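Local coordinates for protein beta-1,3-glucosyltransferase (Paecilomyces sp. J18, PDB 5JVV) that probably acts as a carbohydrate-active enzyme, built on a curved beta-sandwich like the jelly roll of glycoside hydrolase family 16, at residues L15-F21 and V73-T78; H83-D89 and Y293-Y297; V242-T246 and Y288-N292. All coordinates share one frame. Where two conformers were deposited one is given. Residues are numbered along the deposited sequence.

The three contacts illustrate how a beta-sandwich is held together: pairing within each sheet and packing between the sheets. Interaction 1 joins two strands of one sheet, interaction 2 two strands of the other, and interaction 3 bridges the gap between them. The centre of interaction 1 lies about 16 Å from that of interaction 2 and about 11 Å from that of interaction 3. A probable hydrogen bond from L75 N to F243 O (2.9 Å) ties interaction 1 to interaction 3, and another from N292 N to D89 O (2.8 Å) links interaction 3 to interaction 2. Across the interior, F18 CZ of interaction 1 meets L294 CD2 of interaction 2 at 3.7 Å.

Interaction 1. Residues L15-F21 and V73-T78; sequences LDAFSFF and VRLEST
F21 lays the face of its ring over the guanidinium of R74, a cation-pi contact with CZ 4.6 Å from the ring centroid and 7° off the normal; chi1 of F21 is t, and R74 is extended. The same arginine makes a salt bridge to E76, NE to OE2 at 2.8 Å. Behind them two short antiparallel strands meet, their axes 4.3 Å apart at closest and 143° between directions, a noticeable twist. S19 and E76 form the hydrogen-bonded pair, S19 N to E76 O at 2.8 Å and E76 N to S19 O at 2.9 Å; F18-S77 and F20-L75 are non-hydrogen-bonded. Bonds from T78 N to A17 O (3.0 Å) and from F21 N to R74 O (2.8 Å) extend the register both ways. On the face of F20 and L75, L75 CD1 sits 3.8 Å from the F20 ring centroid in a CH-pi contact. Separately, F18 CD1 (chi1 m) comes within 3.7 Å of L75 CB. A short edge strand, entered straight from helix 11-16, thereby adds an antiparallel pair to one sheet of the sandwich. Strand 70-77 also pairs with strand 240-247, while F20 and L75 face strands 45-47 and 53-55.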
loop_
_atom_site.group_PDB
_atom_site.type_symbol
_atom_site.label_atom_id
_atom_site.label_comp_id
_atom_site.label_asym_id
_atom_site.label_seq_id
_atom_site.Cartn_x
_atom_site.Cartn_y
_atom_site.Cartn_z
ATOM N N LEU A 15 -4.576 14.553 -6.780
ATOM C CA LEU A 15 -3.273 14.604 -7.441
ATOM C C LEU A 15 -2.436 15.811 -6.988
ATOM O O LEU A 15 -1.219 15.696 -6.792
ATOM C CB LEU A 15 -3.447 14.607 -8.961
ATOM C CG LEU A 15 -3.997 13.319 -9.569
ATOM C CD1 LEU A 15 -4.297 13.511 -11.048
ATOM C CD2 LEU A 15 -3.018 12.157 -9.358
ATOM N N ASP A 16 -3.081 16.960 -6.825
ATOM C CA ASP A 16 -2.376 18.167 -6.399
ATOM C C ASP A 16 -1.836 18.069 -4.975
ATOM O O ASP A 16 -0.972 18.850 -4.588
ATOM C CB ASP A 16 -3.294 19.391 -6.498
ATOM C CG ASP A 16 -3.577 19.804 -7.928
ATOM O OD1 ASP A 16 -2.836 19.387 -8.840
ATOM O OD2 ASP A 16 -4.537 20.572 -8.140
ATOM N N ALA A 17 -2.345 17.115 -4.197
ATOM C CA ALA A 17 -1.959 16.975 -2.790
ATOM C C ALA A 17 -0.798 16.010 -2.578
ATOM O O ALA A 17 -0.437 15.711 -1.440
ATOM C CB ALA A 17 -3.159 16.546 -1.958
ATOM N N PHE A 18 -0.216 15.529 -3.672
ATOM C CA PHE A 18 0.918 14.613 -3.593
ATOM C C PHE A 18 2.068 15.118 -4.445
ATOM O O PHE A 18 1.850 15.759 -5.472
ATOM C CB PHE A 18 0.516 13.205 -4.070
ATOM C CG PHE A 18 -0.384 12.473 -3.113
ATOM C CD1 PHE A 18 0.145 11.538 -2.235
ATOM C CD2 PHE A 18 -1.752 12.719 -3.088
ATOM C CE1 PHE A 18 -0.669 10.859 -1.340
ATOM C CE2 PHE A 18 -2.573 12.044 -2.201
ATOM C CZ PHE A 18 -2.032 11.112 -1.325
ATOM N N SER A 19 3.289 14.843 -4.014
ATOM C CA SER A 19 4.443 15.040 -4.879
ATOM C C SER A 19 4.733 13.710 -5.544
ATOM O O SER A 19 4.410 12.651 -4.996
ATOM C CB SER A 19 5.656 15.500 -4.071
ATOM O OG SER A 19 6.010 14.550 -3.083
ATOM N N PHE A 20 5.332 13.759 -6.729
ATOM C CA PHE A 20 5.676 12.547 -7.453
ATOM C C PHE A 20 7.154 12.227 -7.261
ATOM O O PHE A 20 8.029 12.976 -7.709
ATOM C CB PHE A 20 5.349 12.690 -8.940
ATOM C CG PHE A 20 3.882 12.513 -9.264
ATOM C CD1 PHE A 20 3.483 11.588 -10.219
ATOM C CD2 PHE A 20 2.911 13.265 -8.615
ATOM C CE1 PHE A 20 2.134 11.423 -10.529
ATOM C CE2 PHE A 20 1.559 13.104 -8.918
ATOM C CZ PHE A 20 1.175 12.181 -9.872
ATOM N N PHE A 21 7.429 11.117 -6.588
ATOM C CA PHE A 21 8.806 10.672 -6.369
ATOM C C PHE A 21 9.332 10.125 -7.680
ATOM O O PHE A 21 8.717 9.240 -8.271
ATOM C CB PHE A 21 8.833 9.582 -5.290
ATOM C CG PHE A 21 10.211 9.018 -5.014
ATOM C CD1 PHE A 21 11.027 9.592 -4.047
ATOM C CD2 PHE A 21 10.675 7.904 -5.705
ATOM C CE1 PHE A 21 12.291 9.068 -3.781
ATOM C CE2 PHE A 21 11.937 7.378 -5.445
ATOM C CZ PHE A 21 12.742 7.963 -4.483
ATOM N N VAL A 73 4.515 5.125 -10.906
ATOM C CA VAL A 73 4.547 6.342 -10.103
ATOM C C VAL A 73 4.544 6.033 -8.608
ATOM O O VAL A 73 4.142 4.937 -8.161
ATOM C CB VAL A 73 3.378 7.298 -10.439
ATOM C CG1 VAL A 73 3.509 7.818 -11.872
ATOM C CG2 VAL A 73 2.020 6.611 -10.214
ATOM N N ARG A 74 5.030 7.002 -7.837
ATOM C CA ARG A 74 5.056 6.906 -6.392
ATOM C C ARG A 74 4.669 8.284 -5.875
ATOM O O ARG A 74 5.402 9.265 -6.059
ATOM C CB ARG A 74 6.448 6.469 -5.898
ATOM C CG ARG A 74 6.668 6.661 -4.409
ATOM C CD ARG A 74 7.896 5.907 -3.904
ATOM N NE ARG A 74 8.366 6.439 -2.621
ATOM C CZ ARG A 74 9.167 5.790 -1.777
ATOM N NH1 ARG A 74 9.557 4.555 -2.044
ATOM N NH2 ARG A 74 9.553 6.371 -0.649
ATOM N N LEU A 75 3.484 8.358 -5.279
ATOM C CA LEU A 75 2.924 9.614 -4.797
ATOM C C LEU A 75 3.119 9.712 -3.289
ATOM O O LEU A 75 2.788 8.782 -2.565
ATOM C CB LEU A 75 1.433 9.677 -5.128
ATOM C CG LEU A 75 1.065 10.138 -6.541
ATOM C CD1 LEU A 75 1.621 9.196 -7.598
ATOM C CD2 LEU A 75 -0.450 10.281 -6.691
ATOM N N GLU A 76 3.667 10.836 -2.831
ATOM C CA GLU A 76 3.923 11.066 -1.413
ATOM C C GLU A 76 3.208 12.350 -1.011
ATOM O O GLU A 76 3.404 13.386 -1.638
ATOM C CB GLU A 76 5.429 11.172 -1.144
ATOM C CG GLU A 76 6.209 9.938 -1.584
ATOM C CD GLU A 76 7.700 10.056 -1.361
ATOM O OE1 GLU A 76 8.170 11.163 -1.023
ATOM O OE2 GLU A 76 8.403 9.038 -1.525
ATOM N N SER A 77 2.370 12.292 0.018
ATOM C CA SER A 77 1.547 13.451 0.341
ATOM C C SER A 77 2.398 14.656 0.731
ATOM O O SER A 77 3.441 14.512 1.359
ATOM C CB SER A 77 0.532 13.131 1.444
ATOM O OG SER A 77 1.179 12.848 2.674
ATOM N N THR A 78 1.960 15.841 0.323
ATOM C CA THR A 78 2.661 17.063 0.694
ATOM C C THR A 78 2.410 17.401 2.160
ATOM O O THR A 78 3.329 17.804 2.872
ATOM C CB THR A 78 2.278 18.233 -0.221
ATOM O OG1 THR A 78 0.852 18.318 -0.333
ATOM C CG2 THR A 78 2.847 17.990 -1.596
HETATM O O HOH W 1 0.449 19.734 -2.582
HETATM O O HOH W 2 5.849 15.040 -0.320
HETATM O O HOH W 3 8.005 12.991 -3.735
HETATM O O HOH W 4 6.243 9.125 -9.416
#

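Interaction 2. Residues H83-D89 and Y293-Y297; sequences HGLVIAD and YLKTY
Six backbone hydrogen bonds bind these antiparallel strands, whose axes run 4.7 Å apart at closest and at 170°. They come in reciprocal couples: L85 N to Y297 O (3.0 Å) and Y297 N to L85 O (2.9 Å), I87 N to K295 O and K295 N to I87 O (both 2.8 Å), D89 N to Y293 O (2.9 Å) and the longer Y293 N to D89 O (3.3 Å). V86-T296 and A88-L294 are the non-hydrogen-bonded pairs. A water joins D89 OD2 (2.7 Å) to Y293 OH (2.5 Å). Salt bridges to R202 and D212 hold D89 and K295. At G84 (phi 97°) a CB would clash with Y297 O and jam against H83 O, so the backbone calls for glycine. On the face of L85, I87, D89, Y293, K295 and Y297, D89 CB makes a CH-pi contact over the Y293 ring (chi1 p), 3.5 Å from its centroid, and I87 CG1 meets Y297 CE2 at 3.7 Å. On that of V86, A88, L294 and T296, V86 CG1 packs on L294 CD1 at 3.7 Å. Antiparallel pairing of strand 84-90 with the C-terminal strand 289-297 is consistent with the jelly-roll beta-sandwich of family 16.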
loop_
_atom_site.group_PDB
_atom_site.type_symbol
_atom_site.label_atom_id
_atom_site.label_comp_id
_atom_site.label_asym_id
_atom_site.label_seq_id
_atom_site.Cartn_x
_atom_site.Cartn_y
_atom_site.Cartn_z
ATOM N N HIS A 83 -1.557 11.308 14.039
ATOM C CA HIS A 83 -2.708 10.696 14.709
ATOM C C HIS A 83 -3.993 10.954 13.917
ATOM O O HIS A 83 -3.952 11.519 12.822
ATOM C CB HIS A 83 -2.843 11.177 16.157
ATOM C CG HIS A 83 -1.706 10.762 17.046
ATOM N ND1 HIS A 83 -0.383 10.887 16.681
ATOM C CD2 HIS A 83 -1.704 10.238 18.294
ATOM C CE1 HIS A 83 0.387 10.446 17.662
ATOM N NE2 HIS A 83 -0.388 10.045 18.651
ATOM N N GLY A 84 -5.127 10.514 14.450
ATOM C CA GLY A 84 -6.411 10.744 13.808
ATOM C C GLY A 84 -6.884 9.561 12.982
ATOM O O GLY A 84 -6.493 8.417 13.233
ATOM N N LEU A 85 -7.725 9.836 11.986
ATOM C CA LEU A 85 -8.227 8.788 11.104
ATOM C C LEU A 85 -7.817 9.045 9.671
ATOM O O LEU A 85 -7.787 10.193 9.221
ATOM C CB LEU A 85 -9.751 8.730 11.132
ATOM C CG LEU A 85 -10.520 8.495 12.414
ATOM C CD1 LEU A 85 -11.995 8.388 12.053
ATOM C CD2 LEU A 85 -10.039 7.227 13.091
ATOM N N VAL A 86 -7.518 7.972 8.948
ATOM C CA VAL A 86 -7.308 8.040 7.510
ATOM C C VAL A 86 -8.295 7.078 6.853
ATOM O O VAL A 86 -8.371 5.911 7.231
ATOM C CB VAL A 86 -5.877 7.648 7.135
ATOM C CG1 VAL A 86 -5.716 7.596 5.616
ATOM C CG2 VAL A 86 -4.885 8.623 7.747
ATOM N N ILE A 87 -9.061 7.574 5.885
ATOM C CA ILE A 87 -10.038 6.750 5.181
ATOM C C ILE A 87 -9.738 6.792 3.696
ATOM O O ILE A 87 -9.803 7.853 3.082
ATOM C CB ILE A 87 -11.471 7.283 5.388
ATOM C CG1 ILE A 87 -11.766 7.455 6.882
ATOM C CG2 ILE A 87 -12.492 6.366 4.702
ATOM C CD1 ILE A 87 -12.131 6.172 7.588
ATOM N N ALA A 88 -9.395 5.647 3.117
ATOM C CA ALA A 88 -9.137 5.580 1.684
ATOM C C ALA A 88 -10.160 4.688 1.004
ATOM O O ALA A 88 -10.226 3.490 1.294
ATOM C CB ALA A 88 -7.742 5.062 1.422
ATOM N N ASP A 89 -10.964 5.268 0.110
ATOM C CA ASP A 89 -11.892 4.480 -0.685
ATOM C C ASP A 89 -11.201 4.140 -2.001
ATOM O O ASP A 89 -10.938 5.019 -2.823
ATOM C CB ASP A 89 -13.214 5.241 -0.891
ATOM C CG ASP A 89 -14.233 4.452 -1.691
ATOM O OD1 ASP A 89 -13.844 3.748 -2.640
ATOM O OD2 ASP A 89 -15.449 4.564 -1.392
ATOM N N TYR A 293 -11.449 8.229 -3.222
ATOM C CA TYR A 293 -11.121 9.387 -2.400
ATOM C C TYR A 293 -10.203 9.048 -1.259
ATOM O O TYR A 293 -10.054 7.883 -0.885
ATOM C CB TYR A 293 -12.382 10.064 -1.846
ATOM C CG TYR A 293 -13.204 9.259 -0.854
ATOM C CD1 TYR A 293 -12.821 9.136 0.486
ATOM C CD2 TYR A 293 -14.396 8.662 -1.250
ATOM C CE1 TYR A 293 -13.605 8.422 1.394
ATOM C CE2 TYR A 293 -15.181 7.956 -0.352
ATOM C CZ TYR A 293 -14.782 7.836 0.963
ATOM O OH TYR A 293 -15.568 7.130 1.854
ATOM N N LEU A 294 -9.589 10.092 -0.712
ATOM C CA LEU A 294 -8.801 9.980 0.505
ATOM C C LEU A 294 -9.278 11.066 1.458
ATOM O O LEU A 294 -9.233 12.255 1.126
ATOM C CB LEU A 294 -7.308 10.141 0.200
ATOM C CG LEU A 294 -6.360 10.180 1.400
ATOM C CD1 LEU A 294 -6.496 8.915 2.227
ATOM C CD2 LEU A 294 -4.922 10.372 0.930
ATOM N N LYS A 295 -9.760 10.663 2.626
ATOM C CA LYS A 295 -10.222 11.622 3.627
ATOM C C LYS A 295 -9.481 11.427 4.941
ATOM O O LYS A 295 -9.270 10.292 5.381
ATOM C CB LYS A 295 -11.741 11.520 3.821
ATOM C CG LYS A 295 -12.503 11.952 2.569
ATOM C CD LYS A 295 -14.008 11.746 2.647
ATOM C CE LYS A 295 -14.621 12.071 1.288
ATOM N NZ LYS A 295 -16.103 11.957 1.272
ATOM N N THR A 296 -9.062 12.530 5.561
ATOM C CA THR A 296 -8.376 12.461 6.847
ATOM C C THR A 296 -9.180 13.214 7.899
ATOM O O THR A 296 -9.914 14.158 7.575
ATOM C CB THR A 296 -6.961 13.046 6.759
ATOM O OG1 THR A 296 -7.048 14.415 6.345
ATOM C CG2 THR A 296 -6.122 12.277 5.754
ATOM N N TYR A 297 -9.059 12.782 9.151
ATOM C CA TYR A 297 -9.816 13.368 10.251
ATOM C C TYR A 297 -8.904 13.541 11.454
ATOM O O TYR A 297 -7.938 12.793 11.631
ATOM C CB TYR A 297 -10.989 12.464 10.656
ATOM C CG TYR A 297 -12.002 12.208 9.568
ATOM C CD1 TYR A 297 -13.199 12.914 9.531
ATOM C CD2 TYR A 297 -11.773 11.246 8.592
ATOM C CE1 TYR A 297 -14.129 12.678 8.539
ATOM C CE2 TYR A 297 -12.694 11.006 7.599
ATOM C CZ TYR A 297 -13.870 11.721 7.579
ATOM O OH TYR A 297 -14.786 11.472 6.582
HETATM O O HOH W 5 -5.307 12.667 10.756
HETATM O O HOH W 6 -16.775 5.131 0.889
#

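Interaction 3. Residues V242-T246 and Y288-N292; sequences VFDTT and YWEIN
The segment 242-246 is an extended strand that faces strand 289-292 rather than pairing with it: the axes stay 9.7 Å apart at closest approach, with directions 164° apart, and the nearest CA pairs are T245-Y288 at 8.0 Å and F243-W289 at 8.5 Å. Side chains therefore fill the space. F243 (chi1 m) points its CB toward the opposite strand and presents its ring edge to the face of W289, an edge-to-face pair with the phenyl and six-membered indole centroids 5.3 Å apart and planes at 77°. I291 CD1 lies over the face of the same phenyl, 3.7 Å from its centroid in a CH-pi contact. At D244 the side chain turns away, its OD1 bonded to W105, but the backbone contributes: W289 NE1 donates to D244 O at 3.2 Å, approached near the indole plane. T245 (chi1 m) points toward W289 again, and its OG1 takes a weak hydrogen bond from W289 NE1, also 3.2 Å. W289 (chi1 m, chi2 90°) is buried with its NE1 bonded in this way. Aromatic and aliphatic side chains interlocking between two facing sheets form a hydrophobic core consistent with the jelly-roll fold of family 16.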
loop_
_atom_site.group_PDB
_atom_site.type_symbol
_atom_site.label_atom_id
_atom_site.label_comp_id
_atom_site.label_asym_id
_atom_site.label_seq_id
_atom_site.Cartn_x
_atom_site.Cartn_y
_atom_site.Cartn_z
ATOM N N VAL A 242 1.714 7.433 1.239
ATOM C CA VAL A 242 2.359 7.050 -0.014
ATOM C C VAL A 242 1.565 5.969 -0.729
ATOM O O VAL A 242 1.142 4.988 -0.115
ATOM C CB VAL A 242 3.791 6.506 0.224
ATOM C CG1 VAL A 242 4.489 6.219 -1.110
ATOM C CG2 VAL A 242 4.622 7.483 1.060
ATOM N N PHE A 243 1.350 6.167 -2.027
ATOM C CA PHE A 243 0.838 5.114 -2.891
ATOM C C PHE A 243 1.917 4.859 -3.920
ATOM O O PHE A 243 2.409 5.795 -4.549
ATOM C CB PHE A 243 -0.432 5.536 -3.651
ATOM C CG PHE A 243 -1.679 5.616 -2.809
ATOM C CD1 PHE A 243 -2.509 4.506 -2.652
ATOM C CD2 PHE A 243 -2.045 6.812 -2.193
ATOM C CE1 PHE A 243 -3.669 4.586 -1.887
ATOM C CE2 PHE A 243 -3.202 6.898 -1.431
ATOM C CZ PHE A 243 -4.014 5.781 -1.274
ATOM N N ASP A 244 2.289 3.600 -4.113
ATOM C CA ASP A 244 3.224 3.296 -5.182
ATOM C C ASP A 244 2.988 1.901 -5.727
ATOM O O ASP A 244 2.261 1.105 -5.124
ATOM C CB ASP A 244 4.684 3.491 -4.720
ATOM C CG ASP A 244 5.169 2.387 -3.803
ATOM O OD1 ASP A 244 5.602 2.690 -2.667
ATOM O OD2 ASP A 244 5.147 1.208 -4.220
ATOM N N THR A 245 3.583 1.623 -6.881
ATOM C CA THR A 245 3.747 0.259 -7.360
ATOM C C THR A 245 5.175 0.144 -7.873
ATOM O O THR A 245 5.565 0.859 -8.800
ATOM C CB THR A 245 2.774 -0.089 -8.492
ATOM O OG1 THR A 245 1.429 0.134 -8.043
ATOM C CG2 THR A 245 2.925 -1.555 -8.913
ATOM N N THR A 246 5.963 -0.725 -7.246
ATOM C CA THR A 246 7.283 -1.053 -7.774
ATOM C C THR A 246 7.259 -2.481 -8.312
ATOM O O THR A 246 6.191 -3.100 -8.355
ATOM C CB THR A 246 8.402 -0.814 -6.724
ATOM O OG1 THR A 246 9.680 -0.945 -7.356
ATOM C CG2 THR A 246 8.307 -1.797 -5.551
ATOM N N TYR A 288 -2.790 -1.439 -11.581
ATOM C CA TYR A 288 -3.121 -0.034 -11.357
ATOM C C TYR A 288 -3.945 0.187 -10.110
ATOM O O TYR A 288 -4.673 -0.699 -9.670
ATOM C CB TYR A 288 -3.852 0.571 -12.563
ATOM C CG TYR A 288 -5.262 0.069 -12.819
ATOM C CD1 TYR A 288 -6.364 0.690 -12.238
ATOM C CD2 TYR A 288 -5.492 -0.987 -13.692
ATOM C CE1 TYR A 288 -7.655 0.251 -12.499
ATOM C CE2 TYR A 288 -6.773 -1.436 -13.961
ATOM C CZ TYR A 288 -7.850 -0.810 -13.357
ATOM O OH TYR A 288 -9.134 -1.242 -13.617
ATOM N N TRP A 289 -3.800 1.376 -9.538
ATOM C CA TRP A 289 -4.689 1.848 -8.482
ATOM C C TRP A 289 -5.804 2.667 -9.110
ATOM O O TRP A 289 -5.567 3.449 -10.038
ATOM C CB TRP A 289 -3.934 2.771 -7.519
ATOM C CG TRP A 289 -2.832 2.132 -6.767
ATOM C CD1 TRP A 289 -1.527 2.031 -7.150
ATOM C CD2 TRP A 289 -2.917 1.541 -5.467
ATOM N NE1 TRP A 289 -0.795 1.392 -6.180
ATOM C CE2 TRP A 289 -1.625 1.088 -5.129
ATOM C CE3 TRP A 289 -3.963 1.342 -4.555
ATOM C CZ2 TRP A 289 -1.353 0.438 -3.931
ATOM C CZ3 TRP A 289 -3.682 0.697 -3.353
ATOM C CH2 TRP A 289 -2.389 0.255 -3.057
ATOM N N GLU A 290 -7.022 2.506 -8.600
ATOM C CA GLU A 290 -8.088 3.455 -8.908
ATOM C C GLU A 290 -8.624 3.892 -7.568
ATOM O O GLU A 290 -9.225 3.105 -6.832
ATOM C CB GLU A 290 -9.196 2.860 -9.777
ATOM C CG GLU A 290 -10.232 3.920 -10.147
ATOM C CD GLU A 290 -11.228 3.476 -11.203
ATOM O OE1 GLU A 290 -11.026 2.413 -11.826
ATOM O OE2 GLU A 290 -12.221 4.207 -11.407
ATOM N N ILE A 291 -8.371 5.148 -7.235
ATOM C CA ILE A 291 -8.694 5.657 -5.913
ATOM C C ILE A 291 -9.882 6.604 -6.012
ATOM O O ILE A 291 -9.834 7.603 -6.730
ATOM C CB ILE A 291 -7.478 6.384 -5.300
ATOM C CG1 ILE A 291 -6.313 5.400 -5.132
ATOM C CG2 ILE A 291 -7.845 7.033 -3.962
ATOM C CD1 ILE A 291 -4.933 6.054 -5.115
ATOM N N ASN A 292 -10.961 6.281 -5.306
ATOM C CA ASN A 292 -12.137 7.152 -5.282
ATOM C C ASN A 292 -11.907 8.407 -4.455
ATOM O O ASN A 292 -12.158 9.524 -4.917
ATOM C CB ASN A 292 -13.356 6.403 -4.743
ATOM C CG ASN A 292 -14.014 5.554 -5.794
ATOM O OD1 ASN A 292 -14.080 5.936 -6.966
ATOM N ND2 ASN A 292 -14.509 4.392 -5.389
#